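Local coordinates for protein Cry23AA1 (Bacillus thuringiensis, PDB 4RHZ) that binds zinc, forms a binary complex with Cry37Aa1 and, as an aerolysin-family crystal toxin, probably perforates the membranes of susceptible insect cells, at residues N11-E16 with V187-A192; S25-S30 with V89-S94. All blocks are in the same frame, centred on the assembly; numbering follows the deposited sequence.

Interaction 1: residues N11-E16 with V187-A192; sequences NNYMKE and VYVSVA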
# COMPACT_ATOMS: atom_id res chain seq x y z
N ASN A 11 -3.21 8.75 -41.45
CA ASN A 11 -2.19 9.00 -42.43
C ASN A 11 -1.75 7.63 -43.01
O ASN A 11 -1.61 7.47 -44.23
CB ASN A 11 -1.05 9.78 -41.77
CG ASN A 11 0.04 10.16 -42.71
OD1 ASN A 11 0.82 9.31 -43.17
ND2 ASN A 11 0.18 11.47 -42.95
N ASN A 12 -1.60 6.63 -42.14
CA ASN A 12 -1.03 5.38 -42.62
C ASN A 12 -2.04 4.62 -43.49
O ASN A 12 -1.69 4.04 -44.49
CB ASN A 12 -0.43 4.51 -41.49
CG ASN A 12 0.14 3.17 -42.01
OD1 ASN A 12 1.18 3.12 -42.71
ND2 ASN A 12 -0.54 2.09 -41.66
N TYR A 13 -3.30 4.64 -43.08
CA TYR A 13 -4.37 4.07 -43.81
C TYR A 13 -4.45 4.68 -45.24
O TYR A 13 -4.50 3.95 -46.27
CB TYR A 13 -5.63 4.35 -43.02
CG TYR A 13 -6.90 4.06 -43.77
CD1 TYR A 13 -7.53 2.82 -43.66
CD2 TYR A 13 -7.50 5.04 -44.57
CE1 TYR A 13 -8.72 2.56 -44.33
CE2 TYR A 13 -8.71 4.79 -45.24
CZ TYR A 13 -9.30 3.55 -45.13
OH TYR A 13 -10.46 3.29 -45.81
N MET A 14 -4.42 6.01 -45.32
CA MET A 14 -4.52 6.64 -46.60
C MET A 14 -3.38 6.23 -47.51
O MET A 14 -3.58 6.07 -48.71
CB MET A 14 -4.55 8.15 -46.48
CG MET A 14 -5.84 8.73 -46.00
SD MET A 14 -7.32 8.35 -46.98
CE MET A 14 -7.00 9.51 -48.32
N LYS A 15 -2.17 6.16 -47.00
CA LYS A 15 -1.04 5.80 -47.84
C LYS A 15 -1.15 4.35 -48.30
O LYS A 15 -0.85 4.07 -49.43
CB LYS A 15 0.28 6.03 -47.15
CG LYS A 15 0.58 7.51 -46.99
CD LYS A 15 1.97 7.81 -46.42
CE LYS A 15 2.09 9.31 -46.20
NZ LYS A 15 3.34 9.73 -45.47
N GLU A 16 -1.61 3.46 -47.44
CA GLU A 16 -1.64 2.07 -47.79
C GLU A 16 -2.75 1.77 -48.77
O GLU A 16 -2.57 0.97 -49.69
CB GLU A 16 -1.77 1.15 -46.56
CG GLU A 16 -0.41 1.07 -45.79
CD GLU A 16 -0.46 0.15 -44.57
OE1 GLU A 16 -1.58 -0.29 -44.18
OE2 GLU A 16 0.63 -0.15 -44.04
N VAL A 187 -11.79 11.53 -49.17
CA VAL A 187 -12.75 10.60 -48.57
C VAL A 187 -12.96 10.81 -47.03
O VAL A 187 -12.17 11.45 -46.35
CB VAL A 187 -12.27 9.17 -48.81
CG1 VAL A 187 -12.14 8.82 -50.38
CG2 VAL A 187 -10.91 8.98 -48.17
N TYR A 188 -14.05 10.27 -46.51
CA TYR A 188 -14.30 10.34 -45.10
C TYR A 188 -14.04 8.98 -44.52
O TYR A 188 -14.50 7.98 -45.09
CB TYR A 188 -15.76 10.64 -44.84
CG TYR A 188 -16.14 12.04 -45.10
CD1 TYR A 188 -16.12 12.97 -44.09
CD2 TYR A 188 -16.59 12.44 -46.37
CE1 TYR A 188 -16.52 14.28 -44.30
CE2 TYR A 188 -17.01 13.77 -46.59
CZ TYR A 188 -16.96 14.69 -45.57
OH TYR A 188 -17.37 16.01 -45.77
N VAL A 189 -13.33 8.95 -43.38
CA VAL A 189 -12.96 7.71 -42.74
C VAL A 189 -13.31 7.81 -41.27
O VAL A 189 -12.93 8.79 -40.64
CB VAL A 189 -11.47 7.42 -42.90
CG1 VAL A 189 -11.13 6.08 -42.25
CG2 VAL A 189 -11.07 7.44 -44.42
N SER A 190 -14.17 6.88 -40.82
CA SER A 190 -14.60 6.68 -39.43
C SER A 190 -13.40 6.26 -38.61
O SER A 190 -12.46 5.68 -39.13
CB SER A 190 -15.45 5.41 -39.36
OG SER A 190 -16.83 5.68 -39.33
N VAL A 191 -13.53 6.39 -37.30
CA VAL A 191 -12.60 5.78 -36.36
C VAL A 191 -12.98 4.30 -36.16
O VAL A 191 -12.10 3.42 -36.05
CB VAL A 191 -12.58 6.68 -35.07
CG1 VAL A 191 -14.11 7.11 -34.66
CG2 VAL A 191 -11.72 6.09 -33.97
N ALA A 192 -14.26 3.99 -36.19
CA ALA A 192 -14.68 2.56 -36.44
C ALA A 192 -14.04 1.88 -37.65
O ALA A 192 -13.60 0.75 -37.55
CB ALA A 192 -16.18 2.46 -36.59

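Interaction 2: residues S25-S30 with V89-S94; sequences STYDPS and VKAGTS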
# COMPACT_ATOMS: atom_id res chain seq x y z
N SER A 25 -5.46 15.28 -43.23
CA SER A 25 -6.76 14.99 -42.58
C SER A 25 -7.29 16.14 -41.71
O SER A 25 -6.54 16.91 -41.20
CB SER A 25 -6.76 13.69 -41.73
OG SER A 25 -5.66 13.56 -40.80
N THR A 26 -8.59 16.18 -41.49
CA THR A 26 -9.24 17.19 -40.72
C THR A 26 -10.37 16.48 -40.05
O THR A 26 -11.08 15.72 -40.66
CB THR A 26 -9.82 18.26 -41.66
OG1 THR A 26 -8.72 18.89 -42.34
CG2 THR A 26 -10.47 19.35 -40.87
N TYR A 27 -10.53 16.72 -38.76
CA TYR A 27 -11.64 16.15 -38.00
C TYR A 27 -12.90 16.77 -38.49
O TYR A 27 -12.96 17.97 -38.65
CB TYR A 27 -11.44 16.38 -36.45
CG TYR A 27 -10.42 15.41 -35.89
CD1 TYR A 27 -9.12 15.77 -35.70
CD2 TYR A 27 -10.77 14.12 -35.54
CE1 TYR A 27 -8.16 14.85 -35.21
CE2 TYR A 27 -9.83 13.25 -35.02
CZ TYR A 27 -8.54 13.61 -34.86
OH TYR A 27 -7.60 12.67 -34.33
N ASP A 28 -13.89 15.95 -38.78
CA ASP A 28 -15.18 16.45 -39.19
C ASP A 28 -15.87 17.06 -37.96
O ASP A 28 -15.73 16.54 -36.86
CB ASP A 28 -16.02 15.32 -39.79
CG ASP A 28 -17.38 15.80 -40.29
OD1 ASP A 28 -17.45 16.52 -41.30
OD2 ASP A 28 -18.39 15.45 -39.68
N PRO A 29 -16.63 18.15 -38.14
CA PRO A 29 -17.38 18.66 -36.98
C PRO A 29 -18.29 17.58 -36.33
O PRO A 29 -18.71 17.75 -35.21
CB PRO A 29 -18.27 19.79 -37.60
CG PRO A 29 -17.54 20.20 -38.95
CD PRO A 29 -17.02 18.84 -39.42
N SER A 30 -18.58 16.47 -37.01
CA SER A 30 -19.33 15.36 -36.35
C SER A 30 -18.47 14.56 -35.35
O SER A 30 -18.94 13.59 -34.73
CB SER A 30 -19.84 14.32 -37.38
OG SER A 30 -18.72 13.64 -37.98
N VAL A 89 -4.30 7.79 -26.26
CA VAL A 89 -4.89 8.17 -27.54
C VAL A 89 -4.86 9.69 -27.69
O VAL A 89 -5.09 10.44 -26.72
CB VAL A 89 -6.31 7.54 -27.70
CG1 VAL A 89 -7.37 8.15 -26.72
CG2 VAL A 89 -6.79 7.51 -29.20
N LYS A 90 -4.47 10.15 -28.89
CA LYS A 90 -4.55 11.56 -29.25
C LYS A 90 -5.47 11.78 -30.48
O LYS A 90 -5.18 11.32 -31.63
CB LYS A 90 -3.17 12.05 -29.57
CG LYS A 90 -3.09 13.57 -29.96
CD LYS A 90 -1.59 13.96 -30.01
CE LYS A 90 -1.38 15.41 -30.36
NZ LYS A 90 -2.06 16.28 -29.40
N ALA A 91 -6.57 12.47 -30.21
CA ALA A 91 -7.63 12.80 -31.17
C ALA A 91 -7.43 14.24 -31.39
O ALA A 91 -6.35 14.75 -31.11
CB ALA A 91 -8.97 12.57 -30.55
N GLY A 92 -8.43 14.96 -31.86
CA GLY A 92 -8.17 16.35 -32.19
C GLY A 92 -8.35 17.34 -31.04
O GLY A 92 -7.78 18.44 -31.01
N THR A 93 -9.19 16.96 -30.11
CA THR A 93 -9.46 17.77 -28.94
C THR A 93 -8.85 17.09 -27.66
O THR A 93 -8.60 15.88 -27.61
CB THR A 93 -11.01 17.98 -28.91
OG1 THR A 93 -11.40 18.62 -27.71
CG2 THR A 93 -11.75 16.67 -29.01
N SER A 94 -8.54 17.87 -26.65
CA SER A 94 -8.13 17.38 -25.31
C SER A 94 -8.96 16.23 -24.77
O SER A 94 -10.18 16.36 -24.65
CB SER A 94 -8.36 18.51 -24.30
OG SER A 94 -7.11 18.95 -23.88
O HOH W 1 -5.02 12.81 -33.95

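Interaction 1: residues N11-E16 with V187-A192
Tyr13 and Met14, neighbours on helix 6-18, pack against Val187 and Val189, which lie two residues apart on strand 182-190 and present their side chains on the same face of it. Met14 and Val189 have the closest alpha carbons, still 9.3 Å apart, so side chains alone bridge the gap. The CB bond of Tyr13 is aimed at the strand, and CG trans to the amide nitrogen (chi1 168°) leaves CE2 at Val189, which comes to meet it from the opposite direction. This ring corner does the touching: CE2 lies 3.6 Å from Val189 CG2 and 4.1 Å from Val189 CG1. Both methyls lie on the same side of the ring plane, CG1 4.0 Å above it over the face near the rim and CG2 outside the rim. An edge-to-face contact with Tyr197 of the following helix further confines the ring, and the hydroxyl of Tyr197 is also hydrogen-bonded to Glu16 OE1.

The first bond of the Met14 side chain points neither to the strand nor from it, and bends at chi2 (-58°) and chi3 (-77°) bring SD and CE to Val187. There the two side chains run antiparallel, alongside each other. The methyl CG2 of Val187 is touched by both Met14 SD, at 3.8 Å, and Met14 CE, at 3.9 Å. Met14 also rests on Val23 and Cys175 of the sheet. Tyr188, between the two valines, points away from the helix and meets Phe174 instead. The contact is wholly apolar and buries a modest 143 Å². It is characteristic of alpha/beta packing, here an N-terminal helix laid on one face of the large sheet of an aerolysin-type toxin.

Interaction 2: residues S25-S30 with V89-S94
Tyr27, the last residue of strand 22-27, reaches across to the turn that follows strand 67-90 and sets one ring face against Gly92 N, with Ala91 near the hydroxyl end. Its CB points at this turn, and CG set trans to the carbonyl carbon (chi1 -77°) places CD1 and CE1 by Gly92. Contact begins at CD1, which lies 3.7 Å from Gly92 CA. Further out it tightens: CE1 is 3.4 Å from both Gly92 N and Gly92 CA. At CZ the nearest atom is Gly92 N, 3.3 Å away, whereas CE2 is 3.9 Å from it, so the nitrogen is nearer the CE1-CZ side. Such closeness is possible because the glycine bears no side chain on the surface turned to the tyrosine.

The tip has two kinds of neighbour. Tyr27 OH comes within 3.2 Å of Ala91 CA, a snug van der Waals approach, while the CB of Ala91 stays further off. The same hydroxyl, as donor, bonds to a water 2.6 Å away, which lies in the plane of the ring at its edge. That water donates a hydrogen bond to Lys90 O (2.8 Å) and so links the tyrosine to the end of the strand. Elsewhere the ring meets Phe31 edge-to-face and touches Ile6, Gln7 and Leu173. Just past Tyr27 comes an Asx turn, Ser30 N bonding to Asp28 OD2 from above the carboxylate plane. An aromatic ring packed on a glycine-containing turn, completed by a water bridge, thus joins two strand ends at the surface of this beta-rich, aerolysin-type fold.

Overall arrangement
Interactions 1 and 2 lie on the same side of the chain's centre, about 13 Å apart between their centres. Helix 6-18 leads directly into strand 22-27, so the first segments of both belong to consecutive elements, and strands 182-190 and 22-27 both pair antiparallel with strand 146-179. The contacts meet where Tyr188 CE1 packs 3.9 Å from Asp28 OD1, both residues also touching Thr172. Ile10 of the helix is a second link, touching Val189 as well as Ser25. One contact is a partly buried helix-on-sheet interface, the other a surface contact bridged by one water. Both are remote from the zinc site of His79, Glu130 and His132.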